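PDB 2GMY: hypothetical protein Atu0492 from Agrobacterium tumefaciens, which is of unknown function but, as a carboxymuconolactone decarboxylase family member of the AhpD-like clan, may take part in antioxidant defence. Local coordinates for residues F34-K39 / D62-Q67; A94-A99 / V125-I130; I5-A10 / N131-I136; E85-G90 / R112-D117. All blocks are in the same frame, centred on the assembly; numbering follows the deposited sequence.

Contact 1: residues F34-K39 / D62-Q67; sequences FIHLIK and DGLSEQ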
loop_
_atom_site.group_PDB
_atom_site.type_symbol
_atom_site.label_atom_id
_atom_site.label_comp_id
_atom_site.label_asym_id
_atom_site.label_seq_id
_atom_site.Cartn_x
_atom_site.Cartn_y
_atom_site.Cartn_z
ATOM N N PHE A 34 -5.925 -25.442 -15.399
ATOM C CA PHE A 34 -5.720 -24.847 -14.070
ATOM C C PHE A 34 -4.243 -24.525 -13.831
ATOM O O PHE A 34 -3.908 -23.503 -13.211
ATOM C CB PHE A 34 -6.268 -25.757 -12.966
ATOM C CG PHE A 34 -7.757 -26.015 -13.066
ATOM C CD1 PHE A 34 -8.641 -25.012 -13.484
ATOM C CD2 PHE A 34 -8.277 -27.257 -12.708
ATOM C CE1 PHE A 34 -10.025 -25.255 -13.567
ATOM C CE2 PHE A 34 -9.651 -27.505 -12.790
ATOM C CZ PHE A 34 -10.520 -26.496 -13.221
ATOM N N ILE A 35 -3.361 -25.396 -14.322
ATOM C CA ILE A 35 -1.927 -25.139 -14.229
ATOM C C ILE A 35 -1.574 -23.872 -15.024
ATOM O O ILE A 35 -0.866 -22.991 -14.521
ATOM C CB ILE A 35 -1.095 -26.363 -14.676
ATOM C CG1 ILE A 35 -1.371 -27.544 -13.740
ATOM C CG2 ILE A 35 0.401 -26.009 -14.678
ATOM C CD1 ILE A 35 -0.657 -28.844 -14.164
ATOM N N HIS A 36 -2.092 -23.767 -16.248
ATOM C CA HIS A 36 -1.885 -22.560 -17.060
ATOM C C HIS A 36 -2.377 -21.300 -16.356
ATOM O O HIS A 36 -1.693 -20.277 -16.328
ATOM C CB HIS A 36 -2.620 -22.674 -18.391
ATOM C CG HIS A 36 -2.073 -23.734 -19.288
ATOM N ND1 HIS A 36 -0.721 -23.935 -19.452
ATOM C CD2 HIS A 36 -2.693 -24.632 -20.089
ATOM C CE1 HIS A 36 -0.530 -24.921 -20.313
ATOM N NE2 HIS A 36 -1.710 -25.362 -20.712
ATOM N N LEU A 37 -3.575 -21.384 -15.802
ATOM C CA LEU A 37 -4.192 -20.261 -15.096
ATOM C C LEU A 37 -3.343 -19.815 -13.910
ATOM O O LEU A 37 -3.112 -18.616 -13.708
ATOM C CB LEU A 37 -5.582 -20.696 -14.627
ATOM C CG LEU A 37 -6.415 -19.661 -13.876
ATOM C CD1 LEU A 37 -7.879 -19.999 -14.057
ATOM C CD2 LEU A 37 -6.024 -19.572 -12.386
ATOM N N ILE A 38 -2.920 -20.776 -13.095
ATOM C CA ILE A 38 -2.078 -20.474 -11.932
ATOM C C ILE A 38 -0.790 -19.768 -12.370
ATOM O O ILE A 38 -0.403 -18.738 -11.789
ATOM C CB ILE A 38 -1.733 -21.768 -11.153
ATOM C CG1 ILE A 38 -2.961 -22.290 -10.416
ATOM C CG2 ILE A 38 -0.552 -21.522 -10.210
ATOM C CD1 ILE A 38 -2.835 -23.778 -10.023
ATOM N N LYS A 39 -0.130 -20.318 -13.389
ATOM C CA LYS A 39 1.161 -19.777 -13.821
ATOM C C LYS A 39 1.024 -18.396 -14.434
ATOM O O LYS A 39 1.821 -17.498 -14.144
ATOM C CB LYS A 39 1.845 -20.716 -14.809
ATOM C CG LYS A 39 2.379 -21.983 -14.153
ATOM C CD LYS A 39 2.912 -22.924 -15.222
ATOM C CE LYS A 39 3.631 -24.081 -14.593
ATOM N NZ LYS A 39 4.520 -24.705 -15.606
ATOM N N ASP A 62 -2.551 -24.920 -25.817
ATOM C CA ASP A 62 -3.564 -25.856 -25.320
ATOM C C ASP A 62 -4.993 -25.433 -25.652
ATOM O O ASP A 62 -5.951 -26.009 -25.130
ATOM C CB ASP A 62 -3.374 -26.136 -23.821
ATOM C CG ASP A 62 -2.310 -27.189 -23.557
ATOM O OD1 ASP A 62 -1.862 -27.859 -24.521
ATOM O OD2 ASP A 62 -1.919 -27.372 -22.386
ATOM N N GLY A 63 -5.124 -24.431 -26.524
ATOM C CA GLY A 63 -6.407 -24.048 -27.106
ATOM C C GLY A 63 -7.255 -23.055 -26.325
ATOM O O GLY A 63 -8.410 -22.820 -26.683
ATOM N N LEU A 64 -6.694 -22.473 -25.261
ATOM C CA LEU A 64 -7.396 -21.435 -24.499
ATOM C C LEU A 64 -7.565 -20.186 -25.361
ATOM O O LEU A 64 -6.697 -19.867 -26.186
ATOM C CB LEU A 64 -6.662 -21.148 -23.175
ATOM C CG LEU A 64 -6.801 -22.361 -22.233
ATOM C CD1 LEU A 64 -5.650 -22.552 -21.259
ATOM C CD2 LEU A 64 -8.160 -22.369 -21.499
ATOM N N SER A 65 -8.691 -19.490 -25.197
ATOM C CA SER A 65 -8.996 -18.356 -26.079
ATOM C C SER A 65 -8.101 -17.139 -25.820
ATOM O O SER A 65 -7.541 -16.976 -24.731
ATOM C CB SER A 65 -10.463 -17.962 -25.946
ATOM O OG SER A 65 -10.700 -17.292 -24.718
ATOM N N GLU A 66 -7.990 -16.259 -26.808
ATOM C CA GLU A 66 -7.222 -15.021 -26.593
ATOM C C GLU A 66 -7.867 -14.159 -25.500
ATOM O O GLU A 66 -7.166 -13.443 -24.785
ATOM C CB GLU A 66 -7.005 -14.231 -27.889
ATOM C CG GLU A 66 -6.229 -15.006 -28.970
ATOM C CD GLU A 66 -4.854 -15.482 -28.504
ATOM O OE1 GLU A 66 -4.142 -14.709 -27.827
ATOM O OE2 GLU A 66 -4.472 -16.625 -28.828
ATOM N N GLN A 67 -9.188 -14.241 -25.365
ATOM C CA GLN A 67 -9.894 -13.497 -24.330
ATOM C C GLN A 67 -9.513 -14.036 -22.949
ATOM O O GLN A 67 -9.194 -13.276 -22.039
ATOM C CB GLN A 67 -11.388 -13.640 -24.546
ATOM C CG GLN A 67 -12.186 -12.472 -24.091
ATOM C CD GLN A 67 -13.621 -12.535 -24.570
ATOM O OE1 GLN A 67 -14.232 -13.613 -24.630
ATOM N NE2 GLN A 67 -14.171 -11.382 -24.905
#
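A Schellman motif that closes helix 49-61 brings Asp-62 and Leu-64 up to His-36 on the neighbouring helix 32-45. Gly-63, with its positive phi, is the C-prime residue of this helix end: its N bonds to Arg-60 O, while Leu-64 N reaches Ser-59 O. The turn thus sets a carboxylate and an isobutyl group around one imidazole. His-36 CG lies beside the backbone N (chi1 -67°), and this places NE2 within reach of Asp-62. His-36 NE2 donates to Asp-62 OD2 over 2.6 Å, an almost straight bond with an N-H...O angle of 173°. The oxygen sits in the ring plane at the NE2 edge. It is approached on its anti side, somewhat out of the carboxylate plane, and the two flat groups are turned 56° from one another. Leu-64 adds the apolar part: its CD1 lies 3.8 Å from His-36 CD2, approaching the ring obliquely, and the same methyl comes within 4.2 Å of His-36 CB. Glu-58 and Ser-59 of helix 49-61 also touch the His-36 side chain. With NE2 as the donor and so short and linear a bond, the imidazole is tied in its rotation to the helix end, and the nearby carboxylate would probably polarise the ring.

Contact 2: residues A94-A99 / V125-I130; sequences AVTKIA and VAIGAI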
loop_
_atom_site.group_PDB
_atom_site.type_symbol
_atom_site.label_atom_id
_atom_site.label_comp_id
_atom_site.label_asym_id
_atom_site.label_seq_id
_atom_site.Cartn_x
_atom_site.Cartn_y
_atom_site.Cartn_z
ATOM N N ALA A 94 -4.642 -14.335 -3.583
ATOM C CA ALA A 94 -4.452 -14.227 -2.125
ATOM C C ALA A 94 -3.112 -14.806 -1.682
ATOM O O ALA A 94 -2.411 -14.238 -0.828
ATOM C CB ALA A 94 -5.610 -14.914 -1.376
ATOM N N VAL A 95 -2.746 -15.935 -2.294
ATOM C CA VAL A 95 -1.540 -16.670 -1.906
ATOM C C VAL A 95 -0.303 -16.037 -2.532
ATOM O O VAL A 95 0.754 -15.976 -1.917
ATOM C CB VAL A 95 -1.667 -18.168 -2.252
ATOM C CG1 VAL A 95 -0.380 -18.927 -1.949
ATOM C CG2 VAL A 95 -2.803 -18.780 -1.449
ATOM N N THR A 96 -0.427 -15.550 -3.764
ATOM C CA THR A 96 0.705 -14.839 -4.372
ATOM C C THR A 96 1.063 -13.594 -3.542
ATOM O O THR A 96 2.229 -13.258 -3.381
ATOM C CB THR A 96 0.418 -14.502 -5.843
ATOM O OG1 THR A 96 0.342 -15.730 -6.581
ATOM C CG2 THR A 96 1.510 -13.646 -6.439
ATOM N N LYS A 97 0.037 -12.943 -3.004
ATOM C CA LYS A 97 0.231 -11.764 -2.164
ATOM C C LYS A 97 0.046 -12.105 -0.687
ATOM O O LYS A 97 -0.574 -11.344 0.067
ATOM C CB LYS A 97 -0.722 -10.639 -2.577
ATOM C CG LYS A 97 -0.483 -10.132 -3.997
ATOM C CD LYS A 97 -1.469 -9.011 -4.359
ATOM C CE LYS A 97 -2.917 -9.491 -4.307
ATOM N NZ LYS A 97 -3.207 -10.453 -5.404
ATOM N N ILE A 98 0.623 -13.230 -0.277
ATOM C CA ILE A 98 0.429 -13.774 1.076
ATOM C C ILE A 98 0.766 -12.773 2.187
ATOM O O ILE A 98 0.073 -12.720 3.196
ATOM C CB ILE A 98 1.255 -15.090 1.283
ATOM C CG1 ILE A 98 0.742 -15.905 2.483
ATOM C CG2 ILE A 98 2.765 -14.805 1.359
ATOM C CD1 ILE A 98 -0.539 -16.630 2.226
ATOM N N ALA A 99 1.805 -11.964 1.983
ATOM C CA ALA A 99 2.260 -11.061 3.037
ATOM C C ALA A 99 1.227 -9.980 3.316
ATOM O O ALA A 99 1.109 -9.527 4.460
ATOM C CB ALA A 99 3.591 -10.444 2.687
ATOM N N VAL A 125 0.953 -25.829 -3.995
ATOM C CA VAL A 125 2.345 -26.084 -4.384
ATOM C C VAL A 125 2.632 -25.466 -5.762
ATOM O O VAL A 125 3.695 -24.876 -5.975
ATOM C CB VAL A 125 2.634 -27.610 -4.386
ATOM C CG1 VAL A 125 3.995 -27.913 -4.995
ATOM C CG2 VAL A 125 2.545 -28.165 -2.950
ATOM N N ALA A 126 1.688 -25.589 -6.696
ATOM C CA ALA A 126 1.843 -24.979 -8.020
ATOM C C ALA A 126 2.003 -23.443 -7.898
ATOM O O ALA A 126 2.850 -22.843 -8.563
ATOM C CB ALA A 126 0.660 -25.335 -8.908
ATOM N N ILE A 127 1.211 -22.817 -7.025
ATOM C CA ILE A 127 1.338 -21.369 -6.794
ATOM C C ILE A 127 2.730 -21.066 -6.232
ATOM O O ILE A 127 3.378 -20.102 -6.641
ATOM C CB ILE A 127 0.242 -20.846 -5.839
ATOM C CG1 ILE A 127 -1.149 -20.976 -6.489
ATOM C CG2 ILE A 127 0.484 -19.360 -5.468
ATOM C CD1 ILE A 127 -2.330 -20.895 -5.490
ATOM N N GLY A 128 3.195 -21.894 -5.300
ATOM C CA GLY A 128 4.548 -21.721 -4.750
ATOM C C GLY A 128 5.608 -21.828 -5.842
ATOM O O GLY A 128 6.532 -20.989 -5.905
ATOM N N ALA A 129 5.477 -22.845 -6.700
ATOM C CA ALA A 129 6.442 -23.081 -7.772
ATOM C C ALA A 129 6.557 -21.889 -8.732
ATOM O O ALA A 129 7.663 -21.430 -9.023
ATOM C CB ALA A 129 6.116 -24.367 -8.526
ATOM N N ILE A 130 5.430 -21.354 -9.199
ATOM C CA ILE A 130 5.526 -20.229 -10.133
ATOM C C ILE A 130 6.078 -19.009 -9.403
ATOM O O ILE A 130 6.837 -18.234 -9.970
ATOM C CB ILE A 130 4.188 -19.934 -10.873
ATOM C CG1 ILE A 130 4.379 -18.825 -11.922
ATOM C CG2 ILE A 130 3.064 -19.661 -9.893
ATOM C CD1 ILE A 130 5.431 -19.162 -13.017
#
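Between 94-99 and 125-130 the CA atoms of Thr-96 and Ile-127 are the nearest, 7.0 Å apart. One methyl carries the contact: Ile-127 CG2, which its torsion sets opposite the backbone N, beside the carbonyl carbon. Ile-127 CG2 packs 3.6 Å from Val-95 CG1, with the two side chains crossing at about a right angle, and lies 3.8 Å from Thr-96 OG1. All three residues are buried. This is helix-to-helix packing within the all-helical AhpD-like fold, made just where the chain leaves helix 83-96: Lys-97 departs from helical backbone angles and at once serves as N-cap residue of helix 98-101. The Thr-96 hydroxyl beside the methyl is not left without polar partners, since OG1 is hydrogen-bonded to Val-92 O one turn earlier and to Asn-131 ND2 of helix 117-139. Asn-131 ND2 is also bonded to Ile-127 O, so it bridges the Thr-96 hydroxyl and the Ile-127 carbonyl. Ile-127 further touches Trp-91 and Val-92, which extends the same interface back along helix 83-96. At this helix end the backbone also faces a partner molecule, Thr-96 O accepting from Arg-135 NH2 of the third subunit.

Contact 3: residues I5-A10 / N131-I136; sequences INYAKA and NTWNRI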
loop_
_atom_site.group_PDB
_atom_site.type_symbol
_atom_site.label_atom_id
_atom_site.label_comp_id
_atom_site.label_asym_id
_atom_site.label_seq_id
_atom_site.Cartn_x
_atom_site.Cartn_y
_atom_site.Cartn_z
ATOM N N ILE A 5 22.348 -12.725 -14.445
ATOM C CA ILE A 5 23.057 -13.990 -14.275
ATOM C C ILE A 5 22.403 -15.064 -15.143
ATOM O O ILE A 5 21.171 -15.148 -15.208
ATOM C CB ILE A 5 23.057 -14.473 -12.790
ATOM C CG1 ILE A 5 23.752 -13.463 -11.872
ATOM C CG2 ILE A 5 23.744 -15.838 -12.651
ATOM C CD1 ILE A 5 23.521 -13.722 -10.390
ATOM N N ASN A 6 23.233 -15.858 -15.822
ATOM C CA ASN A 6 22.789 -17.099 -16.440
ATOM C C ASN A 6 22.744 -18.139 -15.331
ATOM O O ASN A 6 23.752 -18.788 -15.021
ATOM C CB ASN A 6 23.743 -17.531 -17.557
ATOM C CG ASN A 6 23.236 -18.738 -18.332
ATOM O OD1 ASN A 6 22.575 -19.621 -17.783
ATOM N ND2 ASN A 6 23.557 -18.783 -19.622
ATOM N N TYR A 7 21.576 -18.269 -14.715
ATOM C CA TYR A 7 21.473 -19.036 -13.481
ATOM C C TYR A 7 21.624 -20.542 -13.695
ATOM O O TYR A 7 22.134 -21.247 -12.821
ATOM C CB TYR A 7 20.194 -18.680 -12.714
ATOM C CG TYR A 7 18.921 -18.843 -13.501
ATOM C CD1 TYR A 7 18.250 -20.067 -13.522
ATOM C CD2 TYR A 7 18.370 -17.771 -14.208
ATOM C CE1 TYR A 7 17.077 -20.230 -14.237
ATOM C CE2 TYR A 7 17.188 -17.923 -14.927
ATOM C CZ TYR A 7 16.549 -19.159 -14.939
ATOM O OH TYR A 7 15.378 -19.335 -15.643
ATOM N N ALA A 8 21.207 -21.023 -14.867
ATOM C CA ALA A 8 21.361 -22.433 -15.222
ATOM C C ALA A 8 22.843 -22.811 -15.313
ATOM O O ALA A 8 23.223 -23.931 -14.972
ATOM C CB ALA A 8 20.645 -22.737 -16.537
ATOM N N LYS A 9 23.665 -21.858 -15.759
ATOM C CA LYS A 9 25.112 -22.053 -15.891
ATOM C C LYS A 9 25.839 -21.823 -14.572
ATOM O O LYS A 9 26.736 -22.593 -14.219
ATOM C CB LYS A 9 25.696 -21.126 -16.969
ATOM C CG LYS A 9 25.336 -21.501 -18.399
ATOM C CD LYS A 9 26.334 -22.488 -19.002
ATOM C CE LYS A 9 25.677 -23.369 -20.062
ATOM N NZ LYS A 9 25.081 -22.590 -21.187
ATOM N N ALA A 10 25.441 -20.770 -13.852
ATOM C CA ALA A 10 26.055 -20.405 -12.573
ATOM C C ALA A 10 25.871 -21.466 -11.485
ATOM O O ALA A 10 26.797 -21.735 -10.717
ATOM C CB ALA A 10 25.548 -19.043 -12.102
ATOM N N ASN A 131 5.732 -18.868 -8.124
ATOM C CA ASN A 131 6.260 -17.743 -7.360
ATOM C C ASN A 131 7.794 -17.797 -7.242
ATOM O O ASN A 131 8.462 -16.759 -7.180
ATOM C CB ASN A 131 5.582 -17.650 -5.993
ATOM C CG ASN A 131 4.372 -16.747 -6.037
ATOM O OD1 ASN A 131 4.480 -15.531 -5.872
ATOM N ND2 ASN A 131 3.208 -17.331 -6.306
ATOM N N THR A 132 8.339 -19.017 -7.248
ATOM C CA THR A 132 9.783 -19.216 -7.265
ATOM C C THR A 132 10.358 -18.839 -8.638
ATOM O O THR A 132 11.313 -18.058 -8.723
ATOM C CB THR A 132 10.144 -20.649 -6.847
ATOM O OG1 THR A 132 9.862 -20.797 -5.443
ATOM C CG2 THR A 132 11.634 -20.925 -7.071
ATOM N N TRP A 133 9.788 -19.378 -9.712
ATOM C CA TRP A 133 10.269 -19.017 -11.055
ATOM C C TRP A 133 10.205 -17.505 -11.283
ATOM O O TRP A 133 11.138 -16.916 -11.835
ATOM C CB TRP A 133 9.467 -19.720 -12.148
ATOM C CG TRP A 133 9.751 -21.174 -12.307
ATOM C CD1 TRP A 133 8.869 -22.203 -12.127
ATOM C CD2 TRP A 133 10.990 -21.770 -12.717
ATOM N NE1 TRP A 133 9.490 -23.408 -12.391
ATOM C CE2 TRP A 133 10.791 -23.169 -12.752
ATOM C CE3 TRP A 133 12.252 -21.257 -13.052
ATOM C CZ2 TRP A 133 11.816 -24.074 -13.118
ATOM C CZ3 TRP A 133 13.271 -22.149 -13.408
ATOM C CH2 TRP A 133 13.044 -23.542 -13.436
ATOM N N ASN A 134 9.108 -16.869 -10.870
ATOM C CA ASN A 134 8.992 -15.404 -11.018
ATOM C C ASN A 134 10.124 -14.652 -10.309
ATOM O O ASN A 134 10.664 -13.665 -10.831
ATOM C CB ASN A 134 7.654 -14.897 -10.490
ATOM C CG ASN A 134 6.446 -15.392 -11.297
ATOM O OD1 ASN A 134 6.547 -15.857 -12.456
ATOM N ND2 ASN A 134 5.282 -15.262 -10.690
ATOM N N ARG A 135 10.468 -15.109 -9.106
ATOM C CA ARG A 135 11.539 -14.472 -8.345
ATOM C C ARG A 135 12.907 -14.660 -8.988
ATOM O O ARG A 135 13.728 -13.740 -8.998
ATOM C CB ARG A 135 11.511 -14.967 -6.896
ATOM C CG ARG A 135 10.340 -14.362 -6.139
ATOM C CD ARG A 135 10.026 -15.001 -4.783
ATOM N NE ARG A 135 9.082 -14.127 -4.079
ATOM C CZ ARG A 135 7.772 -14.080 -4.334
ATOM N NH1 ARG A 135 7.220 -14.887 -5.250
ATOM N NH2 ARG A 135 7.012 -13.219 -3.673
ATOM N N ILE A 136 13.140 -15.852 -9.535
ATOM C CA ILE A 136 14.369 -16.133 -10.268
ATOM C C ILE A 136 14.446 -15.288 -11.536
ATOM O O ILE A 136 15.458 -14.625 -11.784
ATOM C CB ILE A 136 14.484 -17.640 -10.596
ATOM C CG1 ILE A 136 14.659 -18.436 -9.296
ATOM C CG2 ILE A 136 15.636 -17.921 -11.575
ATOM C CD1 ILE A 136 14.399 -19.943 -9.449
#
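Tyr-7, first residue of the short N-terminal helix 7-10, lays its ring against Ile-136 near the end of helix 117-139 in a CH-pi contact. Ile-136 CG2 stands 3.5 Å from the centroid of the Tyr-7 ring and only 5° off its normal, so one methyl is centred on one face and is nearly equidistant from all six ring carbons. Tyr-7 adopts chi1 56°, its CG between the backbone N and the carbonyl carbon, and this directs the ring across to helix 117-139. Trp-133, a turn before Ile-136, lies more loosely beside Tyr-7: its CZ3 is 4.2 Å from Tyr-7 OH, and the two side chains cross at about a right angle. Trp-133 NE1 is held by Glu-22 OE1 of helix 12-26, which helps to orient the indole. Asn-6 prepares the helix start, its OD1 accepting from Lys-9 N at 3.2 Å from above the carbonyl plane. On helix 117-139, Arg-135 NH1 bonds both Asn-131 O and Asn-131 OD1. Tyr-7 also packs on Val-121 of the third subunit. Near this subunit boundary, the N-capped helix 7-10 thus lies on helix 117-139 of the all-helical AhpD-like fold.

Contact 4: residues E85-G90 / R112-D117; sequences ERALLG and RAHFSD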
loop_
_atom_site.group_PDB
_atom_site.type_symbol
_atom_site.label_atom_id
_atom_site.label_comp_id
_atom_site.label_asym_id
_atom_site.label_seq_id
_atom_site.Cartn_x
_atom_site.Cartn_y
_atom_site.Cartn_z
ATOM N N GLU A 85 -13.055 -21.364 -12.106
ATOM C CA GLU A 85 -11.855 -20.560 -12.429
ATOM C C GLU A 85 -11.748 -19.334 -11.520
ATOM O O GLU A 85 -10.645 -18.990 -11.049
ATOM C CB GLU A 85 -11.856 -20.120 -13.893
ATOM C CG GLU A 85 -11.614 -21.281 -14.833
ATOM C CD GLU A 85 -11.768 -20.919 -16.303
ATOM O OE1 GLU A 85 -12.626 -20.073 -16.639
ATOM O OE2 GLU A 85 -11.031 -21.500 -17.124
ATOM N N ARG A 86 -12.876 -18.667 -11.273
ATOM C CA ARG A 86 -12.868 -17.526 -10.353
ATOM C C ARG A 86 -12.435 -17.896 -8.946
ATOM O O ARG A 86 -11.728 -17.130 -8.285
ATOM C CB ARG A 86 -14.224 -16.819 -10.297
ATOM C CG ARG A 86 -14.586 -16.174 -11.602
ATOM C CD ARG A 86 -15.926 -15.449 -11.499
ATOM N NE ARG A 86 -15.820 -14.222 -10.704
ATOM C CZ ARG A 86 -15.309 -13.074 -11.152
ATOM N NH1 ARG A 86 -14.860 -12.970 -12.403
ATOM N NH2 ARG A 86 -15.238 -12.027 -10.338
ATOM N N ALA A 87 -12.861 -19.071 -8.488
ATOM C CA ALA A 87 -12.489 -19.548 -7.166
ATOM C C ALA A 87 -10.978 -19.748 -7.121
ATOM O O ALA A 87 -10.303 -19.339 -6.180
ATOM C CB ALA A 87 -13.205 -20.843 -6.875
ATOM N N LEU A 88 -10.442 -20.363 -8.165
ATOM C CA LEU A 88 -9.008 -20.597 -8.247
ATOM C C LEU A 88 -8.237 -19.272 -8.324
ATOM O O LEU A 88 -7.278 -19.076 -7.591
ATOM C CB LEU A 88 -8.698 -21.480 -9.460
ATOM C CG LEU A 88 -7.237 -21.849 -9.720
ATOM C CD1 LEU A 88 -6.551 -22.411 -8.474
ATOM C CD2 LEU A 88 -7.148 -22.834 -10.894
ATOM N N LEU A 89 -8.684 -18.361 -9.189
ATOM C CA LEU A 89 -8.033 -17.043 -9.343
ATOM C C LEU A 89 -7.971 -16.276 -8.016
ATOM O O LEU A 89 -6.943 -15.678 -7.678
ATOM C CB LEU A 89 -8.753 -16.217 -10.411
ATOM C CG LEU A 89 -8.450 -16.657 -11.843
ATOM C CD1 LEU A 89 -9.551 -16.231 -12.805
ATOM C CD2 LEU A 89 -7.077 -16.140 -12.302
ATOM N N GLY A 90 -9.061 -16.309 -7.251
ATOM C CA GLY A 90 -9.075 -15.656 -5.927
ATOM C C GLY A 90 -7.971 -16.179 -5.020
ATOM O O GLY A 90 -7.328 -15.411 -4.270
ATOM N N ARG A 112 -12.556 -24.063 -1.620
ATOM C CA ARG A 112 -13.021 -25.352 -1.093
ATOM C C ARG A 112 -14.320 -25.799 -1.735
ATOM O O ARG A 112 -14.590 -26.997 -1.830
ATOM C CB ARG A 112 -13.240 -25.253 0.409
ATOM C CG ARG A 112 -12.086 -25.709 1.220
ATOM C CD ARG A 112 -12.420 -25.584 2.706
ATOM N NE ARG A 112 -13.191 -26.710 3.221
ATOM C CZ ARG A 112 -14.406 -26.632 3.765
ATOM N NH1 ARG A 112 -15.040 -25.455 3.852
ATOM N NH2 ARG A 112 -14.997 -27.747 4.200
ATOM N N ALA A 113 -15.137 -24.835 -2.144
ATOM C CA ALA A 113 -16.392 -25.149 -2.815
ATOM C C ALA A 113 -16.163 -26.008 -4.071
ATOM O O ALA A 113 -16.959 -26.899 -4.387
ATOM C CB ALA A 113 -17.137 -23.874 -3.146
ATOM N N HIS A 114 -15.025 -25.799 -4.734
ATOM C CA HIS A 114 -14.782 -26.345 -6.078
ATOM C C HIS A 114 -13.682 -27.386 -6.176
ATOM O O HIS A 114 -13.508 -27.993 -7.230
ATOM C CB HIS A 114 -14.440 -25.205 -7.031
ATOM C CG HIS A 114 -15.576 -24.269 -7.259
ATOM N ND1 HIS A 114 -16.549 -24.507 -8.202
ATOM C CD2 HIS A 114 -15.915 -23.111 -6.645
ATOM C CE1 HIS A 114 -17.434 -23.527 -8.168
ATOM N NE2 HIS A 114 -17.074 -22.668 -7.234
ATOM N N PHE A 115 -12.906 -27.551 -5.103
ATOM C CA PHE A 115 -11.746 -28.436 -5.139
ATOM C C PHE A 115 -11.646 -29.272 -3.877
ATOM O O PHE A 115 -11.950 -28.800 -2.781
ATOM C CB PHE A 115 -10.450 -27.614 -5.306
ATOM C CG PHE A 115 -10.348 -26.904 -6.633
ATOM C CD1 PHE A 115 -9.940 -27.589 -7.773
ATOM C CD2 PHE A 115 -10.696 -25.556 -6.742
ATOM C CE1 PHE A 115 -9.847 -26.934 -8.995
ATOM C CE2 PHE A 115 -10.609 -24.892 -7.968
ATOM C CZ PHE A 115 -10.189 -25.577 -9.087
ATOM N N SER A 116 -11.194 -30.515 -4.039
ATOM C CA SER A 116 -10.882 -31.374 -2.896
ATOM C C SER A 116 -9.631 -30.897 -2.155
ATOM O O SER A 116 -8.841 -30.106 -2.691
ATOM C CB SER A 116 -10.643 -32.808 -3.373
ATOM O OG SER A 116 -9.401 -32.906 -4.064
ATOM N N ASP A 117 -9.423 -31.396 -0.935
ATOM C CA ASP A 117 -8.213 -31.044 -0.192
ATOM C C ASP A 117 -6.964 -31.459 -0.970
ATOM O O ASP A 117 -5.979 -30.726 -0.992
ATOM C CB ASP A 117 -8.185 -31.690 1.200
ATOM C CG ASP A 117 -8.993 -30.918 2.237
ATOM O OD1 ASP A 117 -9.629 -29.899 1.889
ATOM O OD2 ASP A 117 -8.966 -31.335 3.421
#
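His-114 bears on Ala-87 in the segment 112-117, which leads from helix 105-114 toward helix 117-139, within the all-helical AhpD-like fold. His-114 CB remains 4.5 Å from Ala-87 CB. His-114 CG, placed beside the backbone N by a chi1 of -66°, is 4.2 Å from Ala-87 CB. His-114 CD2 makes the true contact, 3.5 Å from Ala-87 CB, and the gap widens again at His-114 NE2, 4.3 Å from Ala-87 CB. The methyl of Ala-87 therefore meets the CG-CD2-NE2 flank of the imidazole obliquely, while ND1 and CE1 lie farther off. The CA atoms of Ala-87 and His-114 are 7.3 Å apart. The next residue, Phe-115, has an extended backbone and sends its ring inward to Leu-88 on the adjoining position of helix 83-96. The Phe-115 ring also meets Phe-34 of helix 32-45 edge-to-face and packs on Ile-120 and Ile-123 of helix 117-139. Ser-116 then begins helix 117-139 as N-cap: Ser-116 OG caps a backbone N of that helix, and Ser-116 N donates to Glu-119 OE1. Across the contact, Phe-115 CE2 lies 4.2 Å from Leu-88 CB.

Contact 3 joins residues near the N-terminus to helix 117-139 and so spans most of the chain, enclosing the other three in sequence. Contact 1 closes before the rest of the enclosed set opens, whereas contacts 2 and 4 alternate along the chain and share helix 83-96. Contacts 2 and 3 share helix 117-139, and their centres are about 17 Å apart. Helix 32-45 links contact 1 to both of its neighbours: Ile-38 packs on Ile-127 of contact 2, and Leu-37 on Leu-89 of contact 4. The centres of contacts 3 and 4 lie about 29 Å apart, on opposite sides of the chain's centre. Contacts 2 and 3 also face the third subunit, so this part of the helical core lies at an interface of the six-chain assembly.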